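Local coordinates for protein gamma-glutamyl-gamma-aminobutyraldehyde dehydrogenase (PDB 4LIH) that probably oxidises aldehydes, gamma-glutamyl-gamma-aminobutyraldehyde among them, to carboxylic acids with NAD(P)+ as the electron acceptor, as a member of the aldehyde dehydrogenase family, at residues P188-N194 / A489-T494; A271-G277 / Q478-D484; N428-L434 / F473-S479. All coordinates share one frame; numbering follows the deposited sequence.

Contact 1 (P188-N194 / A489-T494)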
loop_
_atom_site.group_PDB
_atom_site.type_symbol
_atom_site.label_atom_id
_atom_site.label_comp_id
_atom_site.label_asym_id
_atom_site.label_seq_id
_atom_site.Cartn_x
_atom_site.Cartn_y
_atom_site.Cartn_z
ATOM N N PRO A 188 -14.096 10.524 9.815
ATOM C CA PRO A 188 -12.665 10.610 9.437
ATOM C C PRO A 188 -11.920 11.852 9.966
ATOM O O PRO A 188 -10.738 11.771 10.322
ATOM C CB PRO A 188 -12.725 10.653 7.917
ATOM C CG PRO A 188 -14.125 11.061 7.556
ATOM C CD PRO A 188 -14.992 10.465 8.641
ATOM N N ALA A 189 -12.571 13.023 9.958
ATOM C CA ALA A 189 -11.847 14.229 10.400
ATOM C C ALA A 189 -11.339 14.054 11.843
ATOM O O ALA A 189 -10.216 14.433 12.134
ATOM C CB ALA A 189 -12.701 15.493 10.276
ATOM N N LEU A 190 -12.176 13.512 12.731
ATOM C CA LEU A 190 -11.814 13.405 14.156
ATOM C C LEU A 190 -10.811 12.295 14.353
ATOM O O LEU A 190 -9.950 12.390 15.183
ATOM C CB LEU A 190 -13.032 13.142 15.034
ATOM C CG LEU A 190 -13.930 14.358 15.206
ATOM C CD1 LEU A 190 -15.257 13.914 15.770
ATOM C CD2 LEU A 190 -13.263 15.454 16.067
ATOM N N ALA A 191 -10.926 11.235 13.565
ATOM C CA ALA A 191 -10.015 10.109 13.743
ATOM C C ALA A 191 -8.601 10.590 13.483
ATOM O O ALA A 191 -7.661 10.171 14.158
ATOM C CB ALA A 191 -10.416 9.001 12.804
ATOM N N ALA A 192 -8.456 11.478 12.483
ATOM C CA ALA A 192 -7.152 12.034 12.106
ATOM C C ALA A 192 -6.559 12.991 13.195
ATOM O O ALA A 192 -5.360 13.293 13.228
ATOM C CB ALA A 192 -7.287 12.705 10.755
ATOM N N GLY A 193 -7.380 13.439 14.146
ATOM C CA GLY A 193 -6.837 14.338 15.192
ATOM C C GLY A 193 -7.308 15.774 15.042
ATOM O O GLY A 193 -7.065 16.609 15.919
ATOM N N ASN A 194 -8.065 16.062 13.995
ATOM C CA ASN A 194 -8.645 17.406 13.854
ATOM C C ASN A 194 -9.706 17.807 14.884
ATOM O O ASN A 194 -10.367 16.967 15.503
ATOM C CB ASN A 194 -9.203 17.591 12.464
ATOM C CG ASN A 194 -8.203 17.277 11.401
ATOM O OD1 ASN A 194 -7.280 18.055 11.149
ATOM N ND2 ASN A 194 -8.386 16.136 10.735
ATOM N N ALA A 489 -10.854 9.063 2.322
ATOM C CA ALA A 489 -11.553 10.178 3.003
ATOM C C ALA A 489 -10.598 11.004 3.879
ATOM O O ALA A 489 -10.767 12.217 4.029
ATOM C CB ALA A 489 -12.729 9.653 3.812
ATOM N N LEU A 490 -9.586 10.346 4.436
ATOM C CA LEU A 490 -8.639 10.986 5.368
ATOM C C LEU A 490 -7.724 12.017 4.695
ATOM O O LEU A 490 -7.198 12.922 5.347
ATOM C CB LEU A 490 -7.781 9.924 6.064
ATOM C CG LEU A 490 -8.601 8.967 6.923
ATOM C CD1 LEU A 490 -7.890 7.646 7.124
ATOM C CD2 LEU A 490 -8.952 9.606 8.259
ATOM N N GLU A 491 -7.547 11.894 3.393
ATOM C CA GLU A 491 -6.696 12.818 2.639
ATOM C C GLU A 491 -7.270 14.235 2.695
ATOM O O GLU A 491 -6.530 15.227 2.645
ATOM C CB GLU A 491 -6.520 12.346 1.184
ATOM C CG GLU A 491 -6.288 10.826 1.003
ATOM C CD GLU A 491 -6.276 10.350 -0.471
ATOM O OE1 GLU A 491 -6.473 11.171 -1.377
ATOM O OE2 GLU A 491 -6.080 9.139 -0.754
ATOM N N LYS A 492 -8.585 14.339 2.841
ATOM C CA LYS A 492 -9.238 15.647 2.889
ATOM C C LYS A 492 -8.938 16.415 4.165
ATOM O O LYS A 492 -9.136 17.625 4.204
ATOM C CB LYS A 492 -10.752 15.484 2.740
ATOM C CG LYS A 492 -11.156 14.695 1.516
ATOM C CD LYS A 492 -12.624 14.828 1.219
ATOM C CE LYS A 492 -13.498 14.520 2.435
ATOM N NZ LYS A 492 -13.171 13.206 3.019
ATOM N N TYR A 493 -8.436 15.713 5.188
ATOM C CA TYR A 493 -8.344 16.231 6.570
ATOM C C TYR A 493 -6.918 16.139 7.119
ATOM O O TYR A 493 -6.705 16.353 8.355
ATOM C CB TYR A 493 -9.285 15.405 7.452
ATOM C CG TYR A 493 -10.732 15.419 6.990
ATOM C CD1 TYR A 493 -11.420 16.623 6.822
ATOM C CD2 TYR A 493 -11.400 14.244 6.704
ATOM C CE1 TYR A 493 -12.736 16.644 6.394
ATOM C CE2 TYR A 493 -12.691 14.260 6.225
ATOM C CZ TYR A 493 -13.369 15.455 6.095
ATOM O OH TYR A 493 -14.655 15.484 5.651
ATOM N N THR A 494 -5.971 15.750 6.238
ATOM C CA THR A 494 -4.553 15.634 6.562
ATOM C C THR A 494 -3.703 16.332 5.503
ATOM O O THR A 494 -4.164 16.566 4.386
ATOM C CB THR A 494 -4.083 14.150 6.659
ATOM O OG1 THR A 494 -4.333 13.485 5.430
ATOM C CG2 THR A 494 -4.847 13.412 7.715
#
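The methyl of Ala-189 sits over one face of the Tyr-493 ring where the C-terminal end of helix 178-191 meets the loop that leads into strand 494-502. The helix finishes in a Schellman motif: Gly-193 takes a positive phi of 108° and turns the chain toward strand 195-199 of the aldehyde dehydrogenase fold.

Apolar packing centres on the tyrosine. Ala-189 CB lies 3.8 Å from the centroid of the Tyr-493 ring, only 10° off its normal, which makes a CH-pi contact. Lys-492 CB lies over the opposite face, so the ring is sandwiched and its tilt is fixed. Pro-188 approaches the same ring obliquely, its CG 3.7 Å from Tyr-493 CE2, while its CB meets Leu-490 CD2 at 3.9 Å. One turn on from Pro-188, Ala-192 CB packs on Thr-494 CG2. Phe-139 of helix 121-142 packs on Pro-188 and Leu-490, extending this apolar cluster.

Polar contacts gather on Asn-194. With chi1 at -53°, its CG stands beside the backbone N, and the amide is directed back over the helix end. ND2 then donates twice, to Tyr-493 O across the contact (2.9 Å) and to Ala-189 O within its own segment (2.9 Å); both acceptors lie close to the amide plane. OD1 is taken up by Gly-167 N of strand 157-172, so three bonds hold the amide against rotation.

In the loop, Leu-490 O receives Tyr-493 N and Thr-494 OG1 from opposite faces of its carbonyl plane; Thr-494 OG1 also pairs with Arg-163. Lys-492 bends back on itself to place NZ 2.8 Å from Ala-489 O, in the plane of that carbonyl.

Contact 2 (A271-G277 / Q478-D484)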
loop_
_atom_site.group_PDB
_atom_site.type_symbol
_atom_site.label_atom_id
_atom_site.label_comp_id
_atom_site.label_asym_id
_atom_site.label_seq_id
_atom_site.Cartn_x
_atom_site.Cartn_y
_atom_site.Cartn_z
ATOM N N ALA A 271 -10.903 22.941 0.327
ATOM C CA ALA A 271 -12.349 22.886 0.160
ATOM C C ALA A 271 -12.704 21.619 -0.569
ATOM O O ALA A 271 -12.167 21.349 -1.656
ATOM C CB ALA A 271 -12.888 24.090 -0.580
ATOM N N TRP A 272 -13.650 20.888 0.018
ATOM C CA TRP A 272 -14.034 19.567 -0.432
ATOM C C TRP A 272 -15.549 19.452 -0.536
ATOM O O TRP A 272 -16.252 19.571 0.473
ATOM C CB TRP A 272 -13.516 18.510 0.544
ATOM C CG TRP A 272 -12.051 18.432 0.641
ATOM C CD1 TRP A 272 -11.259 18.951 1.633
ATOM C CD2 TRP A 272 -11.172 17.850 -0.316
ATOM N NE1 TRP A 272 -9.951 18.687 1.358
ATOM C CE2 TRP A 272 -9.873 17.991 0.178
ATOM C CE3 TRP A 272 -11.372 17.186 -1.548
ATOM C CZ2 TRP A 272 -8.758 17.534 -0.519
ATOM C CZ3 TRP A 272 -10.266 16.709 -2.242
ATOM C CH2 TRP A 272 -8.965 16.899 -1.722
ATOM N N LEU A 273 -16.046 19.186 -1.746
ATOM C CA LEU A 273 -17.478 19.239 -2.006
ATOM C C LEU A 273 -18.023 17.895 -2.468
ATOM O O LEU A 273 -17.423 17.221 -3.277
ATOM C CB LEU A 273 -17.827 20.280 -3.084
ATOM C CG LEU A 273 -17.198 21.672 -3.007
ATOM C CD1 LEU A 273 -17.583 22.443 -4.275
ATOM C CD2 LEU A 273 -17.571 22.411 -1.711
ATOM N N GLU A 274 -19.213 17.567 -1.983
ATOM C CA GLU A 274 -20.001 16.430 -2.459
ATOM C C GLU A 274 -21.312 17.097 -2.879
ATOM O O GLU A 274 -21.964 17.779 -2.077
ATOM C CB GLU A 274 -20.245 15.414 -1.318
ATOM C CG GLU A 274 -19.050 14.609 -0.826
ATOM C CD GLU A 274 -18.744 13.354 -1.624
ATOM O OE1 GLU A 274 -17.630 12.845 -1.513
ATOM O OE2 GLU A 274 -19.613 12.860 -2.355
ATOM N N LEU A 275 -21.672 16.970 -4.153
ATOM C CA LEU A 275 -22.751 17.774 -4.734
ATOM C C LEU A 275 -23.792 16.823 -5.314
ATOM O O LEU A 275 -23.795 15.647 -4.940
ATOM C CB LEU A 275 -22.172 18.738 -5.757
ATOM C CG LEU A 275 -21.029 19.630 -5.241
ATOM C CD1 LEU A 275 -20.428 20.463 -6.383
ATOM C CD2 LEU A 275 -21.566 20.526 -4.128
ATOM N N GLY A 276 -24.618 17.319 -6.224
ATOM C CA GLY A 276 -25.756 16.567 -6.751
ATOM C C GLY A 276 -25.394 15.646 -7.915
ATOM O O GLY A 276 -24.204 15.503 -8.280
ATOM N N GLY A 277 -26.419 15.035 -8.489
ATOM C CA GLY A 277 -26.230 14.047 -9.555
ATOM C C GLY A 277 -27.467 13.915 -10.419
ATOM O O GLY A 277 -28.490 14.519 -10.112
ATOM N N GLN A 478 -18.997 17.833 -12.157
ATOM C CA GLN A 478 -19.572 18.810 -11.246
ATOM C C GLN A 478 -20.348 18.167 -10.106
ATOM O O GLN A 478 -21.230 18.818 -9.525
ATOM C CB GLN A 478 -20.468 19.800 -12.018
ATOM C CG GLN A 478 -19.700 20.428 -13.145
ATOM C CD GLN A 478 -20.207 21.786 -13.553
ATOM O OE1 GLN A 478 -20.703 22.580 -12.717
ATOM N NE2 GLN A 478 -20.079 22.080 -14.850
ATOM N N SER A 479 -20.095 16.888 -9.821
ATOM C CA SER A 479 -20.757 16.232 -8.665
ATOM C C SER A 479 -19.900 16.252 -7.400
ATOM O O SER A 479 -20.246 15.598 -6.400
ATOM C CB SER A 479 -21.200 14.804 -8.968
ATOM O OG SER A 479 -22.275 14.748 -9.902
ATOM N N GLY A 480 -18.809 17.010 -7.415
ATOM C CA GLY A 480 -17.987 17.232 -6.194
ATOM C C GLY A 480 -16.552 16.812 -6.395
ATOM O O GLY A 480 -16.237 16.133 -7.347
ATOM N N ASN A 481 -15.669 17.214 -5.490
ATOM C CA ASN A 481 -14.272 16.796 -5.538
ATOM C C ASN A 481 -13.883 16.035 -4.256
ATOM O O ASN A 481 -14.374 16.346 -3.173
ATOM C CB ASN A 481 -13.372 18.011 -5.750
ATOM C CG ASN A 481 -13.452 19.017 -4.588
ATOM O OD1 ASN A 481 -14.516 19.476 -4.221
ATOM N ND2 ASN A 481 -12.283 19.361 -4.012
ATOM N N GLY A 482 -13.008 15.034 -4.374
ATOM C CA GLY A 482 -12.629 14.297 -3.157
ATOM C C GLY A 482 -13.652 13.204 -2.947
ATOM O O GLY A 482 -14.612 13.103 -3.719
ATOM N N ARG A 483 -13.413 12.385 -1.915
ATOM C CA ARG A 483 -14.222 11.261 -1.618
ATOM C C ARG A 483 -14.549 11.201 -0.096
ATOM O O ARG A 483 -13.725 11.464 0.777
ATOM C CB ARG A 483 -13.523 9.991 -2.070
ATOM C CG ARG A 483 -13.118 9.952 -3.549
ATOM C CD ARG A 483 -14.377 9.779 -4.334
ATOM N NE ARG A 483 -14.212 9.637 -5.761
ATOM C CZ ARG A 483 -14.228 10.630 -6.627
ATOM N NH1 ARG A 483 -14.352 11.879 -6.233
ATOM N NH2 ARG A 483 -14.151 10.343 -7.903
ATOM N N ASP A 484 -15.755 10.763 0.196
ATOM C CA ASP A 484 -16.166 10.274 1.484
ATOM C C ASP A 484 -16.101 8.746 1.563
ATOM O O ASP A 484 -16.065 8.057 0.517
ATOM C CB ASP A 484 -17.582 10.794 1.789
ATOM C CG ASP A 484 -17.634 12.305 2.157
ATOM O OD1 ASP A 484 -16.617 13.011 2.331
ATOM O OD2 ASP A 484 -18.785 12.817 2.281
HETATM O O HOH W 1 -17.025 14.447 -4.203
HETATM O O HOH W 2 -15.500 15.085 -0.767
#
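Asn-481 holds CG between its backbone N and carbonyl carbon (chi1 63°), which lays its amide along the edge of strand 270-274; Glu-274, bent at chi2, folds its carboxylate back toward Asp-484. The Asn-481 amide copies a neighbouring strand: ND2 gives an almost straight bond to Ala-271 O (3.1 Å, 178°), and OD1 takes Leu-273 N at 2.9 Å from above its carbonyl plane. Trp-272 CE3 lies 3.4 Å from Asn-481 ND2, the indole and amide planes only 12° apart.

True backbone pairing with the strand is limited to a single bridge, Glu-274 with Gly-480, at the edge of the sheet in this aldehyde dehydrogenase fold. Leu-275 N donates to Ser-479 O. Gly-480 CA comes within 3.0 Å of Leu-273 O, which takes a weak bond from Asn-481 N.

Asp-484 N, which probably bonds Phe-473 O, gives OE1 of Glu-274, the predicted active-site residue, a weak bond (3.3 Å); a water bridging to Asn-481 O donates to it as well. The two acids run antiparallel, Glu-274 OE1 4.0 Å from Asp-484 OD2, which forms a salt bridge with Lys-185. Beyond the strand end, Ser-479 OG donates to Gly-276 O at 2.6 Å.

Contact 3 (N428-L434 / F473-S479)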
loop_
_atom_site.group_PDB
_atom_site.type_symbol
_atom_site.label_atom_id
_atom_site.label_comp_id
_atom_site.label_asym_id
_atom_site.label_seq_id
_atom_site.Cartn_x
_atom_site.Cartn_y
_atom_site.Cartn_z
ATOM N N ASN A 428 -23.260 9.226 -20.023
ATOM C CA ASN A 428 -22.170 10.164 -19.747
ATOM C C ASN A 428 -22.476 11.594 -20.189
ATOM O O ASN A 428 -21.665 12.477 -19.964
ATOM C CB ASN A 428 -20.890 9.718 -20.439
ATOM C CG ASN A 428 -20.248 8.518 -19.772
ATOM O OD1 ASN A 428 -20.371 8.321 -18.568
ATOM N ND2 ASN A 428 -19.506 7.739 -20.558
ATOM N N ASP A 429 -23.597 11.806 -20.874
ATOM C CA ASP A 429 -23.925 13.131 -21.447
ATOM C C ASP A 429 -24.598 13.961 -20.369
ATOM O O ASP A 429 -25.821 14.160 -20.377
ATOM C CB ASP A 429 -24.844 13.013 -22.645
ATOM C CG ASP A 429 -25.056 14.346 -23.397
ATOM O OD1 ASP A 429 -24.305 15.345 -23.203
ATOM O OD2 ASP A 429 -25.988 14.352 -24.223
ATOM N N THR A 430 -23.784 14.437 -19.449
ATOM C CA THR A 430 -24.254 15.180 -18.308
ATOM C C THR A 430 -23.052 15.881 -17.668
ATOM O O THR A 430 -21.926 15.387 -17.770
ATOM C CB THR A 430 -24.983 14.263 -17.294
ATOM O OG1 THR A 430 -25.398 15.031 -16.181
ATOM C CG2 THR A 430 -24.111 13.138 -16.815
ATOM N N GLU A 431 -23.288 17.002 -16.987
ATOM C CA GLU A 431 -22.239 17.647 -16.203
ATOM C C GLU A 431 -22.048 16.981 -14.843
ATOM O O GLU A 431 -21.098 17.287 -14.159
ATOM C CB GLU A 431 -22.494 19.162 -16.039
ATOM C CG GLU A 431 -22.068 19.972 -17.259
ATOM C CD GLU A 431 -20.683 19.586 -17.811
ATOM O OE1 GLU A 431 -19.607 19.885 -17.151
ATOM O OE2 GLU A 431 -20.662 18.932 -18.908
ATOM N N TYR A 432 -22.975 16.106 -14.466
ATOM C CA TYR A 432 -22.867 15.351 -13.224
ATOM C C TYR A 432 -22.014 14.072 -13.403
ATOM O O TYR A 432 -21.714 13.663 -14.543
ATOM C CB TYR A 432 -24.257 14.999 -12.735
ATOM C CG TYR A 432 -25.056 16.190 -12.284
ATOM C CD1 TYR A 432 -24.602 16.984 -11.238
ATOM C CD2 TYR A 432 -26.243 16.526 -12.896
ATOM C CE1 TYR A 432 -25.336 18.064 -10.789
ATOM C CE2 TYR A 432 -27.002 17.616 -12.437
ATOM C CZ TYR A 432 -26.562 18.365 -11.398
ATOM O OH TYR A 432 -27.357 19.444 -10.967
ATOM N N GLY A 433 -21.634 13.455 -12.289
ATOM C CA GLY A 433 -20.841 12.232 -12.326
ATOM C C GLY A 433 -20.703 11.578 -10.972
ATOM O O GLY A 433 -19.599 11.181 -10.577
ATOM N N LEU A 434 -21.799 11.517 -10.233
ATOM C CA LEU A 434 -21.733 10.971 -8.876
ATOM C C LEU A 434 -21.770 9.432 -8.863
ATOM O O LEU A 434 -21.029 8.782 -8.115
ATOM C CB LEU A 434 -22.827 11.589 -7.991
ATOM C CG LEU A 434 -22.671 11.307 -6.487
ATOM C CD1 LEU A 434 -21.269 11.763 -6.065
ATOM C CD2 LEU A 434 -23.761 11.936 -5.593
ATOM N N PHE A 473 -16.492 7.512 -2.298
ATOM C CA PHE A 473 -17.784 7.947 -2.769
ATOM C C PHE A 473 -17.684 9.450 -3.057
ATOM O O PHE A 473 -17.274 10.222 -2.205
ATOM C CB PHE A 473 -18.813 7.655 -1.664
ATOM C CG PHE A 473 -20.167 8.179 -1.938
ATOM C CD1 PHE A 473 -20.416 9.533 -1.890
ATOM C CD2 PHE A 473 -21.160 7.321 -2.328
ATOM C CE1 PHE A 473 -21.669 10.027 -2.180
ATOM C CE2 PHE A 473 -22.439 7.808 -2.626
ATOM C CZ PHE A 473 -22.686 9.155 -2.538
ATOM N N GLY A 474 -18.015 9.859 -4.271
ATOM C CA GLY A 474 -17.923 11.276 -4.618
ATOM C C GLY A 474 -17.909 11.475 -6.122
ATOM O O GLY A 474 -18.033 10.548 -6.869
ATOM N N GLY A 475 -17.728 12.703 -6.551
ATOM C CA GLY A 475 -17.979 13.063 -7.915
ATOM C C GLY A 475 -16.806 12.997 -8.895
ATOM O O GLY A 475 -15.656 13.138 -8.521
ATOM N N TYR A 476 -17.156 12.697 -10.138
ATOM C CA TYR A 476 -16.470 13.194 -11.335
ATOM C C TYR A 476 -17.168 14.492 -11.709
ATOM O O TYR A 476 -18.348 14.723 -11.335
ATOM C CB TYR A 476 -16.655 12.227 -12.496
ATOM C CG TYR A 476 -15.800 10.987 -12.507
ATOM C CD1 TYR A 476 -15.572 10.196 -11.340
ATOM C CD2 TYR A 476 -15.256 10.544 -13.719
ATOM C CE1 TYR A 476 -14.820 9.024 -11.418
ATOM C CE2 TYR A 476 -14.515 9.406 -13.765
ATOM C CZ TYR A 476 -14.332 8.627 -12.639
ATOM O OH TYR A 476 -13.551 7.517 -12.727
ATOM N N LYS A 477 -16.467 15.335 -12.461
ATOM C CA LYS A 477 -17.098 16.510 -13.096
ATOM C C LYS A 477 -17.727 17.455 -12.047
ATOM O O LYS A 477 -17.021 17.830 -11.129
ATOM C CB LYS A 477 -18.078 16.093 -14.201
ATOM C CG LYS A 477 -17.397 15.320 -15.354
ATOM C CD LYS A 477 -18.328 15.092 -16.529
ATOM C CE LYS A 477 -19.087 13.827 -16.477
ATOM N NZ LYS A 477 -19.845 13.472 -17.760
ATOM N N GLN A 478 -18.997 17.833 -12.157
ATOM C CA GLN A 478 -19.572 18.810 -11.246
ATOM C C GLN A 478 -20.348 18.167 -10.106
ATOM O O GLN A 478 -21.230 18.818 -9.525
ATOM C CB GLN A 478 -20.468 19.800 -12.018
ATOM C CG GLN A 478 -19.700 20.428 -13.145
ATOM C CD GLN A 478 -20.207 21.786 -13.553
ATOM O OE1 GLN A 478 -20.703 22.580 -12.717
ATOM N NE2 GLN A 478 -20.079 22.080 -14.850
ATOM N N SER A 479 -20.095 16.888 -9.821
ATOM C CA SER A 479 -20.757 16.232 -8.665
ATOM C C SER A 479 -19.900 16.252 -7.400
ATOM O O SER A 479 -20.246 15.598 -6.400
ATOM C CB SER A 479 -21.200 14.804 -8.968
ATOM O OG SER A 479 -22.275 14.748 -9.902
HETATM O O HOH W 3 -20.062 8.239 -5.558
#
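Gly-433 and Ser-479 meet through a nearly straight bond, Gly-433 N to Ser-479 OG (2.8 Å, 172°), where two loops of the aldehyde dehydrogenase fold run side by side; the hydroxyl passes its own proton on to Gly-276 O. Residues 428-434 link helix 420-428 to strand 435-439; residues 473-479 belong to the long connection between strands 457-460 and 494-502. The carbonyl of Gly-433 answers by accepting Tyr-476 N at 2.9 Å, the donor standing well above the carbonyl plane. The glycine is thus gripped through both N and O, and its backbone fits closely against Tyr-476 CB.

Next in line, Glu-431 O accepts Gln-478 N at 3.0 Å, almost in line with its C=O bond. The same two residues also join through their side chains: Gln-478 NE2 donates to Glu-431 OE1 (3.2 Å), which receives it on the lone pair facing away from the other oxygen. The carboxylate and amide planes stand 73° apart. Lys-477 bends at chi3, runs CE past Tyr-432 O at 3.3 Å, and brings NZ to Thr-430 O at 2.8 Å. Thr-430 OG1 in turn accepts Tyr-432 N, an ST turn that shapes the loop behind this acceptor.

Toward the active site, Leu-434 extends CG anti to its own N (chi1 -168°), and its CD1 presses on Gly-474 C at 3.4 Å. CD2 reaches obliquely to Phe-473 CZ; Thr-310 packs on both residues, Cys-309 on Leu-434. Phe-473 makes an edge-to-face contact with Trp-184 and lies near a bound MES molecule, probably from the crystallisation liquor. On the other flank, Tyr-476 OH bonds Glu-164 of the second subunit. A water accepts from Gly-474 N and donates to Leu-434 O at 2.8 Å, its oxygen over the centre of one Phe-473 ring face.

In the fold
The three contacts are nested along the chain: contact 3 closes a loop inside that of contact 2, which lies inside that of contact 1. Their second segments all come from the long connection between strands 457-460 and 494-502. Residues 473-494 thereby pass from the sheet containing strand 435-439 to the one containing strands 270-274 and 494-502. Centres of contacts 2 and 3 are about 9 Å apart, and they share Gln-478 and Ser-479; the centre of contact 1 lies about 16 Å from contact 2's and 24 Å from contact 3's. Lys-492 NZ to Arg-483 O ties contacts 1 and 2. Predicted active-site Glu-274 of contact 2 touches contact 3 with its carboxylate; both contacts meet the second subunit.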